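Local coordinates for protein probable enoyl-CoA hydratase/isomerase (Pseudomonas aeruginosa, PDB 7BOR) that binds coenzyme A and, as a member of the crotonase family, probably acts as a delta(3)-delta(2)-enoyl-CoA isomerase, at residues Val7-Thr11 against Gly12-Leu16; His197-Pro200 against Ser201-Val204; Gln167-Trp171 against Gly172-Ala176. All blocks are in the same frame, centred on the assembly; numbering follows the deposited sequence.

Overall arrangement
The three contacts are local turns and helix ends within a single crotonase-family chain. Along the sequence they come in the order contact 1, contact 3, contact 2. Contact 1 is the hairpin of strands 5-9 and 13-18 at one edge of the six-stranded mixed sheet. Contact 3 leads from helix 165-171 into strand 176-178, the outermost strand at the opposite edge; the centres of contacts 1 and 3 are about 25 Å apart. Contact 2 starts the long helix 200-233, its centre about 18 Å from that of contact 1 and about 25 Å from that of contact 3. All three are thus structural points of the fold, away from the coenzyme A site.

Contact 1 (Val7-Thr11 against Gly12-Leu16); sequences VERET and GLLTL
With CG1 of Val-7 anti to its carbonyl carbon (chi1 -78°) and CG of Leu-16 likewise anti to its own, the two side chains are brought together across the hairpin, where Val-7 CG1 lies 3.6 Å from Leu-16 CD2. Next along the same face, Leu-14 sends CD1 back over the neighbouring strand, where it touches the aliphatic part of Arg-9, 3.5 Å from CG. Beyond that point the arginine chain runs on extended. The backbones are antiparallel. Glu-8 and Thr-15 form the hydrogen-bonded pair: Thr-15 N donates to Glu-8 O at 3.0 Å, from above the carbonyl plane, while the return bond from Glu-8 N to Thr-15 O is weak. Nearer the turn, Glu-10 N reaches Leu-13 O at 2.9 Å, and Gly-12 takes a positive phi of 69° that lets the chain reverse. On the face of Glu-8 and Thr-15, a water sits 3.3 Å from Thr-15 OG1 and makes a weak, longer bond to Glu-10 OE1. The guanidinium group of Arg-9 forms salt bridges with Glu-41 and Asp-45. Helix 29-44 packs on the face that carries Val-7, Leu-14 and Leu-16; strand 5-9 is the outermost strand of the sheet, with 13-18 between it and 50-54.

Contact 2 (His197-Pro200 against Ser201-Val204); sequences HLAP and SAVV
This is the start of helix 200-233, the long helix that follows the loop after helix 182-196, with Ala-199 at the N-cap position and Pro-200 in the first turn. Leu-198, just ahead of the cap, meets Val-203 in that turn: CB of Leu-198 lies 3.7 Å from Val-203 CG2, and the leucine's CD1 also approaches this methyl. The two side chains cross at about a right angle, so one valine branch rests against both the root and one tip of the leucine. That branch is placed by the valine's first torsion: chi1 of 170° sets CG2 anti to the carbonyl carbon and beside the backbone N, on the side facing back toward the loop. There CG2 also lies 3.5 Å from Ala-199 O. The same carbonyl accepts the N-H of Val-203 at 3.2 Å in a nearly straight bond, 168° at the hydrogen. One turn is thus fastened twice, by a backbone bond and by the apolar touch beside it. The next bond follows in step, from Val-204 N to Pro-200 O at 3.1 Å, with the donor tilted 30° from the carbonyl plane; CG2 of Val-204 lies 3.2 Å from that oxygen. The methyls of Ala-199 and Ala-202 also touch, CB to CB at 4.0 Å. Pro-200 has no N-H to give, which costs nothing where first-turn amides lack a carbonyl one turn earlier. Arg-49 hydrogen-bonds Leu-198 O and touches Pro-200, while Val-203 leans on Pro-94. Proline in the first position is a separate feature, common at helix starts; Leu-198, just before the N-cap, packing on Val-203, four residues after it, is a hydrophobic staple.

Contact 3 (Gln167-Trp171 against Gly172-Ala176); sequences QAAAW and GLANA
CB of Ala-174 settles against the last turn of helix 165-171 in the notch between two small bumps, 4.2 Å from Ala-168 CB and 4.3 Å from Ala-169 CB, and comes slightly nearer the backbone of Ala-169, 3.9 Å from its N. Such small methyls let the outgoing chain lie close along the helix. Ala-169 CA points its hydrogen at Ala-174 O, 3.5 Å away, and its methyl meets the backbone of Ala-176 as the chain moves off. Leu-173 packs beside Ala-168, their CB atoms 4.4 Å apart, and its CD1 lies at the edge of the Trp-171 ring, near the ring plane. CG of Trp-171 stands anti to the carbonyl carbon (chi1 -59°), which swings the indole back along the helix, so that Gln-167 O lies 3.3 Å above one of its faces, offset toward the rim. Lys-152 makes a cation-pi contact with this ring, and Phe-163 meets it with planes at about 45°. Helix 140-148 backs Leu-173, while Ala-174 rests on strand 116-120. Gly-172, at a positive phi of 84°, marks a Schellman motif, its N bonding Ala-169 O. A further bond, Ala-174 N to Ala-168 O at 3.0 Å, carries the chain on past the turn. A water lies close to both Ala-169 O and Ala-174 O. The chemistry implies a helix end where Ala-168 O and Ala-169 O still receive N-H donors: backbone bonds hold the reversal, while methyls and Leu-173 line one side of it with small apolar touches.

Contact 1 (Val7-Thr11 against Gly12-Leu16)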
ATOM      1  N   VAL A   7     -14.654  -0.713   8.442  1.00 60.96           N
ATOM      2  CA  VAL A   7     -14.543  -2.131   8.093  1.00 59.19           C
ATOM      3  C   VAL A   7     -15.882  -2.741   7.675  1.00 67.92           C
ATOM      4  O   VAL A   7     -16.534  -3.434   8.463  1.00 70.28           O
ATOM      5  CB  VAL A   7     -13.956  -2.926   9.267  1.00 58.88           C
ATOM      6  CG1 VAL A   7     -12.472  -2.755   9.353  1.00 56.91           C
ATOM      7  CG2 VAL A   7     -14.595  -2.460  10.590  1.00 67.54           C
ATOM      8  N   GLU A   8     -16.286  -2.533   6.423  1.00 65.57           N
ATOM      9  CA  GLU A   8     -17.552  -3.069   5.919  1.00 67.29           C
ATOM     10  C   GLU A   8     -17.395  -4.537   5.518  1.00 69.33           C
ATOM     11  O   GLU A   8     -16.787  -4.838   4.482  1.00 66.92           O
ATOM     12  CB  GLU A   8     -18.027  -2.243   4.725  1.00 68.93           C
ATOM     13  CG  GLU A   8     -18.327  -0.779   5.041  1.00 72.53           C
ATOM     14  CD  GLU A   8     -19.495  -0.602   6.015  1.00 84.22           C
ATOM     15  OE1 GLU A   8     -20.563  -1.231   5.802  1.00 86.41           O
ATOM     16  OE2 GLU A   8     -19.337   0.159   7.000  1.00 78.85           O
ATOM     17  N   ARG A   9     -17.969  -5.445   6.321  1.00 69.69           N
ATOM     18  CA  ARG A   9     -18.000  -6.879   6.039  1.00 66.32           C
ATOM     19  C   ARG A   9     -19.264  -7.191   5.225  1.00 68.73           C
ATOM     20  O   ARG A   9     -20.374  -7.332   5.784  1.00 70.58           O
ATOM     21  CB  ARG A   9     -17.980  -7.660   7.344  1.00 62.32           C
ATOM     22  CG  ARG A   9     -16.708  -8.386   7.724  1.00 62.82           C
ATOM     23  CD  ARG A   9     -16.970  -9.369   8.887  1.00 68.25           C
ATOM     24  NE  ARG A   9     -15.762 -10.159   9.177  1.00 68.57           N
ATOM     25  CZ  ARG A   9     -14.822  -9.789  10.059  1.00 70.43           C
ATOM     26  NH1 ARG A   9     -13.743 -10.559  10.250  1.00 67.20           N
ATOM     27  NH2 ARG A   9     -14.955  -8.640  10.755  1.00 69.88           N
ATOM     28  N   GLU A  10     -19.101  -7.301   3.877  1.00 69.76           N
ATOM     29  CA  GLU A  10     -20.195  -7.782   3.042  1.00 67.02           C
ATOM     30  C   GLU A  10     -20.128  -9.312   2.868  1.00 63.57           C
ATOM     31  O   GLU A  10     -19.433 -10.012   3.612  1.00 63.17           O
ATOM     32  CB  GLU A  10     -20.144  -7.137   1.659  1.00 66.58           C
ATOM     33  CG  GLU A  10     -20.700  -5.797   1.466  1.00 78.57           C
ATOM     34  CD  GLU A  10     -20.430  -5.284   0.044  1.00 86.93           C
ATOM     35  OE1 GLU A  10     -19.742  -4.232  -0.106  1.00 83.36           O
ATOM     36  OE2 GLU A  10     -20.885  -5.935  -0.945  1.00 94.16           O
ATOM     37  N   THR A  11     -20.720  -9.832   1.774  1.00 68.82           N
ATOM     38  CA  THR A  11     -20.804 -11.273   1.512  1.00 69.42           C
ATOM     39  C   THR A  11     -19.465 -11.765   0.972  1.00 63.99           C
ATOM     40  O   THR A  11     -19.146 -11.539  -0.203  1.00 64.77           O
ATOM     41  CB  THR A  11     -21.923 -11.585   0.514  1.00 70.62           C
ATOM     42  OG1 THR A  11     -21.749 -10.807  -0.679  1.00 72.33           O
ATOM     43  CG2 THR A  11     -23.309 -11.313   1.098  1.00 70.26           C
ATOM     44  N   GLY A  12     -18.701 -12.475   1.811  1.00 58.29           N
ATOM     45  CA  GLY A  12     -17.374 -12.963   1.454  1.00 55.66           C
ATOM     46  C   GLY A  12     -16.295 -11.899   1.292  1.00 55.03           C
ATOM     47  O   GLY A  12     -15.115 -12.252   1.136  1.00 49.32           O
ATOM     48  N   LEU A  13     -16.651 -10.618   1.367  1.00 49.43           N
ATOM     49  CA  LEU A  13     -15.775  -9.515   1.013  1.00 49.21           C
ATOM     50  C   LEU A  13     -15.610  -8.576   2.201  1.00 50.45           C
ATOM     51  O   LEU A  13     -16.584  -7.972   2.665  1.00 53.60           O
ATOM     52  CB  LEU A  13     -16.355  -8.760  -0.186  1.00 48.65           C
ATOM     53  CG  LEU A  13     -15.727  -7.414  -0.468  1.00 47.15           C
ATOM     54  CD1 LEU A  13     -14.287  -7.611  -0.940  1.00 42.23           C
ATOM     55  CD2 LEU A  13     -16.576  -6.685  -1.495  1.00 46.98           C
ATOM     56  N   LEU A  14     -14.375  -8.420   2.664  1.00 49.14           N
ATOM     57  CA  LEU A  14     -14.057  -7.451   3.707  1.00 50.43           C
ATOM     58  C   LEU A  14     -13.461  -6.205   3.066  1.00 45.90           C
ATOM     59  O   LEU A  14     -12.505  -6.302   2.301  1.00 42.37           O
ATOM     60  CB  LEU A  14     -13.078  -8.046   4.727  1.00 46.89           C
ATOM     61  CG  LEU A  14     -12.685  -7.047   5.818  1.00 51.58           C
ATOM     62  CD1 LEU A  14     -13.900  -6.560   6.624  1.00 55.96           C
ATOM     63  CD2 LEU A  14     -11.658  -7.681   6.712  1.00 49.23           C
ATOM     64  N   THR A  15     -14.020  -5.044   3.383  1.00 42.40           N
ATOM     65  CA  THR A  15     -13.582  -3.775   2.830  1.00 49.77           C
ATOM     66  C   THR A  15     -12.974  -2.891   3.916  1.00 48.89           C
ATOM     67  O   THR A  15     -13.673  -2.497   4.859  1.00 46.38           O
ATOM     68  CB  THR A  15     -14.756  -3.054   2.171  1.00 43.69           C
ATOM     69  OG1 THR A  15     -15.225  -3.830   1.067  1.00 48.36           O
ATOM     70  CG2 THR A  15     -14.326  -1.679   1.682  1.00 42.58           C
ATOM     71  N   LEU A  16     -11.679  -2.556   3.759  1.00 46.00           N
ATOM     72  CA  LEU A  16     -10.989  -1.583   4.612  1.00 39.41           C
ATOM     73  C   LEU A  16     -11.011  -0.222   3.917  1.00 40.99           C
ATOM     74  O   LEU A  16     -10.399  -0.043   2.857  1.00 33.97           O
ATOM     75  CB  LEU A  16      -9.569  -2.031   4.904  1.00 38.90           C
ATOM     76  CG  LEU A  16      -9.424  -3.455   5.432  1.00 45.39           C
ATOM     77  CD1 LEU A  16      -7.956  -3.819   5.648  1.00 45.30           C
ATOM     78  CD2 LEU A  16     -10.239  -3.651   6.708  1.00 48.58           C
TER
HETATM   79  O   HOH W   1     -17.086  -2.272  -1.122  1.00 48.26           O

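Contact 2 (His197-Pro200 against Ser201-Val204)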
ATOM      1  N   HIS A 197     -16.418 -16.873  -7.232  1.00 44.85           N
ATOM      2  CA  HIS A 197     -16.850 -18.008  -8.048  1.00 45.92           C
ATOM      3  C   HIS A 197     -15.818 -19.120  -8.163  1.00 46.09           C
ATOM      4  O   HIS A 197     -16.137 -20.167  -8.733  1.00 49.11           O
ATOM      5  CB  HIS A 197     -17.183 -17.564  -9.464  1.00 44.07           C
ATOM      6  CG  HIS A 197     -18.296 -16.586  -9.523  1.00 54.80           C
ATOM      7  ND1 HIS A 197     -19.287 -16.551  -8.568  1.00 58.02           N
ATOM      8  CD2 HIS A 197     -18.576 -15.594 -10.401  1.00 50.07           C
ATOM      9  CE1 HIS A 197     -20.142 -15.589  -8.860  1.00 58.38           C
ATOM     10  NE2 HIS A 197     -19.741 -15.004  -9.976  1.00 59.11           N
ATOM     11  N   LEU A 198     -14.597 -18.913  -7.677  1.00 43.97           N
ATOM     12  CA  LEU A 198     -13.513 -19.869  -7.817  1.00 44.53           C
ATOM     13  C   LEU A 198     -13.317 -20.650  -6.518  1.00 49.11           C
ATOM     14  O   LEU A 198     -13.726 -20.222  -5.431  1.00 47.56           O
ATOM     15  CB  LEU A 198     -12.219 -19.142  -8.206  1.00 40.16           C
ATOM     16  CG  LEU A 198     -12.294 -18.281  -9.471  1.00 41.09           C
ATOM     17  CD1 LEU A 198     -11.019 -17.464  -9.658  1.00 42.19           C
ATOM     18  CD2 LEU A 198     -12.534 -19.093 -10.704  1.00 39.68           C
ATOM     19  N   ALA A 199     -12.667 -21.799  -6.648  1.00 46.06           N
ATOM     20  CA  ALA A 199     -12.365 -22.651  -5.499  1.00 49.00           C
ATOM     21  C   ALA A 199     -11.454 -21.913  -4.522  1.00 49.29           C
ATOM     22  O   ALA A 199     -10.340 -21.512  -4.911  1.00 48.71           O
ATOM     23  CB  ALA A 199     -11.704 -23.939  -5.976  1.00 47.17           C
ATOM     24  N   PRO A 200     -11.878 -21.684  -3.273  1.00 50.48           N
ATOM     25  CA  PRO A 200     -11.046 -20.854  -2.376  1.00 52.60           C
ATOM     26  C   PRO A 200      -9.614 -21.349  -2.244  1.00 43.76           C
ATOM     27  O   PRO A 200      -8.701 -20.530  -2.077  1.00 44.75           O
ATOM     28  CB  PRO A 200     -11.794 -20.904  -1.025  1.00 52.62           C
ATOM     29  CG  PRO A 200     -13.200 -21.305  -1.365  1.00 50.83           C
ATOM     30  CD  PRO A 200     -13.093 -22.190  -2.600  1.00 49.73           C
ATOM     31  N   SER A 201      -9.383 -22.661  -2.275  1.00 44.21           N
ATOM     32  CA  SER A 201      -8.027 -23.140  -2.030  1.00 42.24           C
ATOM     33  C   SER A 201      -7.191 -23.141  -3.300  1.00 38.61           C
ATOM     34  O   SER A 201      -5.959 -23.086  -3.228  1.00 38.04           O
ATOM     35  CB  SER A 201      -8.039 -24.551  -1.427  1.00 38.33           C
ATOM     36  OG  SER A 201      -8.721 -25.412  -2.282  1.00 45.52           O
ATOM     37  N   ALA A 202      -7.820 -23.234  -4.469  1.00 38.11           N
ATOM     38  CA  ALA A 202      -7.031 -23.097  -5.689  1.00 38.85           C
ATOM     39  C   ALA A 202      -6.489 -21.677  -5.793  1.00 32.45           C
ATOM     40  O   ALA A 202      -5.309 -21.472  -6.089  1.00 36.18           O
ATOM     41  CB  ALA A 202      -7.867 -23.481  -6.914  1.00 35.66           C
ATOM     42  N   VAL A 203      -7.314 -20.695  -5.452  1.00 32.82           N
ATOM     43  CA  VAL A 203      -6.885 -19.306  -5.511  1.00 36.54           C
ATOM     44  C   VAL A 203      -5.769 -19.067  -4.509  1.00 38.60           C
ATOM     45  O   VAL A 203      -4.703 -18.528  -4.846  1.00 33.86           O
ATOM     46  CB  VAL A 203      -8.072 -18.372  -5.240  1.00 38.07           C
ATOM     47  CG1 VAL A 203      -7.594 -16.944  -5.067  1.00 37.08           C
ATOM     48  CG2 VAL A 203      -9.108 -18.510  -6.334  1.00 39.34           C
ATOM     49  N   VAL A 204      -6.012 -19.464  -3.250  1.00 37.35           N
ATOM     50  CA  VAL A 204      -5.078 -19.226  -2.158  1.00 34.32           C
ATOM     51  C   VAL A 204      -3.755 -19.892  -2.450  1.00 32.73           C
ATOM     52  O   VAL A 204      -2.679 -19.306  -2.257  1.00 29.19           O
ATOM     53  CB  VAL A 204      -5.693 -19.748  -0.839  1.00 38.23           C
ATOM     54  CG1 VAL A 204      -4.619 -20.016   0.214  1.00 37.32           C
ATOM     55  CG2 VAL A 204      -6.722 -18.767  -0.354  1.00 35.95           C
TER

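Contact 3 (Gln167-Trp171 against Gly172-Ala176)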
ATOM      1  N   GLN A 167      -0.482   5.696 -16.269  1.00 23.76           N
ATOM      2  CA  GLN A 167       0.882   5.215 -16.432  1.00 24.40           C
ATOM      3  C   GLN A 167       1.108   3.961 -15.598  1.00 24.56           C
ATOM      4  O   GLN A 167       1.780   3.044 -16.051  1.00 20.88           O
ATOM      5  CB  GLN A 167       1.912   6.314 -16.064  1.00 26.76           C
ATOM      6  CG  GLN A 167       2.059   7.416 -17.155  1.00 28.92           C
ATOM      7  CD  GLN A 167       3.060   8.519 -16.775  1.00 32.77           C
ATOM      8  OE1 GLN A 167       2.950   9.112 -15.706  1.00 31.64           O
ATOM      9  NE2 GLN A 167       3.977   8.833 -17.674  1.00 35.22           N
ATOM     10  N   ALA A 168       0.518   3.908 -14.403  1.00 24.35           N
ATOM     11  CA  ALA A 168       0.586   2.734 -13.536  1.00 24.55           C
ATOM     12  C   ALA A 168       0.053   1.485 -14.244  1.00 24.65           C
ATOM     13  O   ALA A 168       0.641   0.406 -14.158  1.00 26.29           O
ATOM     14  CB  ALA A 168      -0.216   3.040 -12.263  1.00 20.34           C
ATOM     15  N   ALA A 169      -1.053   1.623 -14.952  1.00 23.37           N
ATOM     16  CA  ALA A 169      -1.599   0.487 -15.712  1.00 25.49           C
ATOM     17  C   ALA A 169      -0.713   0.110 -16.903  1.00 24.85           C
ATOM     18  O   ALA A 169      -0.505  -1.080 -17.167  1.00 23.43           O
ATOM     19  CB  ALA A 169      -3.008   0.830 -16.172  1.00 25.94           C
ATOM     20  N   ALA A 170      -0.183   1.103 -17.649  1.00 24.10           N
ATOM     21  CA  ALA A 170       0.724   0.774 -18.745  1.00 25.98           C
ATOM     22  C   ALA A 170       1.953  -0.017 -18.261  1.00 27.57           C
ATOM     23  O   ALA A 170       2.466  -0.881 -18.977  1.00 27.64           O
ATOM     24  CB  ALA A 170       1.174   2.042 -19.454  1.00 23.95           C
ATOM     25  N   TRP A 171       2.483   0.325 -17.091  1.00 26.40           N
ATOM     26  CA  TRP A 171       3.663  -0.343 -16.551  1.00 29.24           C
ATOM     27  C   TRP A 171       3.316  -1.638 -15.841  1.00 27.35           C
ATOM     28  O   TRP A 171       4.212  -2.410 -15.556  1.00 31.58           O
ATOM     29  CB  TRP A 171       4.414   0.577 -15.566  1.00 27.62           C
ATOM     30  CG  TRP A 171       4.856   1.843 -16.160  1.00 28.05           C
ATOM     31  CD1 TRP A 171       5.043   2.089 -17.476  1.00 31.90           C
ATOM     32  CD2 TRP A 171       5.184   3.059 -15.472  1.00 29.48           C
ATOM     33  NE1 TRP A 171       5.430   3.400 -17.667  1.00 37.46           N
ATOM     34  CE2 TRP A 171       5.552   4.003 -16.444  1.00 33.43           C
ATOM     35  CE3 TRP A 171       5.185   3.439 -14.126  1.00 32.56           C
ATOM     36  CZ2 TRP A 171       5.924   5.304 -16.113  1.00 32.40           C
ATOM     37  CZ3 TRP A 171       5.567   4.693 -13.797  1.00 29.01           C
ATOM     38  CH2 TRP A 171       5.924   5.627 -14.768  1.00 31.54           C
ATOM     39  N   GLY A 172       2.031  -1.912 -15.602  1.00 28.12           N
ATOM     40  CA  GLY A 172       1.618  -3.123 -14.911  1.00 28.55           C
ATOM     41  C   GLY A 172       1.655  -3.046 -13.395  1.00 30.00           C
ATOM     42  O   GLY A 172       1.452  -4.060 -12.715  1.00 31.57           O
ATOM     43  N   LEU A 173       1.903  -1.881 -12.822  1.00 27.74           N
ATOM     44  CA  LEU A 173       1.602  -1.708 -11.409  1.00 27.25           C
ATOM     45  C   LEU A 173       0.087  -1.739 -11.113  1.00 31.36           C
ATOM     46  O   LEU A 173      -0.350  -2.215 -10.047  1.00 27.92           O
ATOM     47  CB  LEU A 173       2.224  -0.396 -10.957  1.00 25.80           C
ATOM     48  CG  LEU A 173       3.739  -0.281 -11.048  1.00 35.26           C
ATOM     49  CD1 LEU A 173       4.245   1.027 -10.534  1.00 37.20           C
ATOM     50  CD2 LEU A 173       4.362  -1.435 -10.225  1.00 41.62           C
ATOM     51  N   ALA A 174      -0.734  -1.218 -11.998  1.00 23.01           N
ATOM     52  CA  ALA A 174      -2.164  -1.418 -11.857  1.00 25.13           C
ATOM     53  C   ALA A 174      -2.638  -2.377 -12.944  1.00 26.16           C
ATOM     54  O   ALA A 174      -2.023  -2.489 -14.006  1.00 27.39           O
ATOM     55  CB  ALA A 174      -2.936  -0.096 -11.939  1.00 23.46           C
ATOM     56  N   ASN A 175      -3.734  -3.084 -12.664  1.00 22.59           N
ATOM     57  CA  ASN A 175      -4.302  -3.980 -13.667  1.00 20.57           C
ATOM     58  C   ASN A 175      -5.148  -3.201 -14.681  1.00 27.63           C
ATOM     59  O   ASN A 175      -5.277  -3.637 -15.823  1.00 31.98           O
ATOM     60  CB  ASN A 175      -5.180  -5.058 -13.030  1.00 22.68           C
ATOM     61  CG  ASN A 175      -4.387  -5.995 -12.148  1.00 27.30           C
ATOM     62  OD1 ASN A 175      -4.096  -5.661 -10.987  1.00 22.33           O
ATOM     63  ND2 ASN A 175      -3.984  -7.157 -12.711  1.00 25.73           N
ATOM     64  N   ALA A 176      -5.733  -2.073 -14.278  1.00 26.95           N
ATOM     65  CA  ALA A 176      -6.565  -1.262 -15.168  1.00 27.36           C
ATOM     66  C   ALA A 176      -6.654   0.152 -14.623  1.00 27.33           C
ATOM     67  O   ALA A 176      -6.737   0.354 -13.406  1.00 26.20           O
ATOM     68  CB  ALA A 176      -7.986  -1.857 -15.287  1.00 27.85           C
TER
HETATM   69  O   HOH W   2      -2.077  -3.431 -16.544  1.00 30.48           O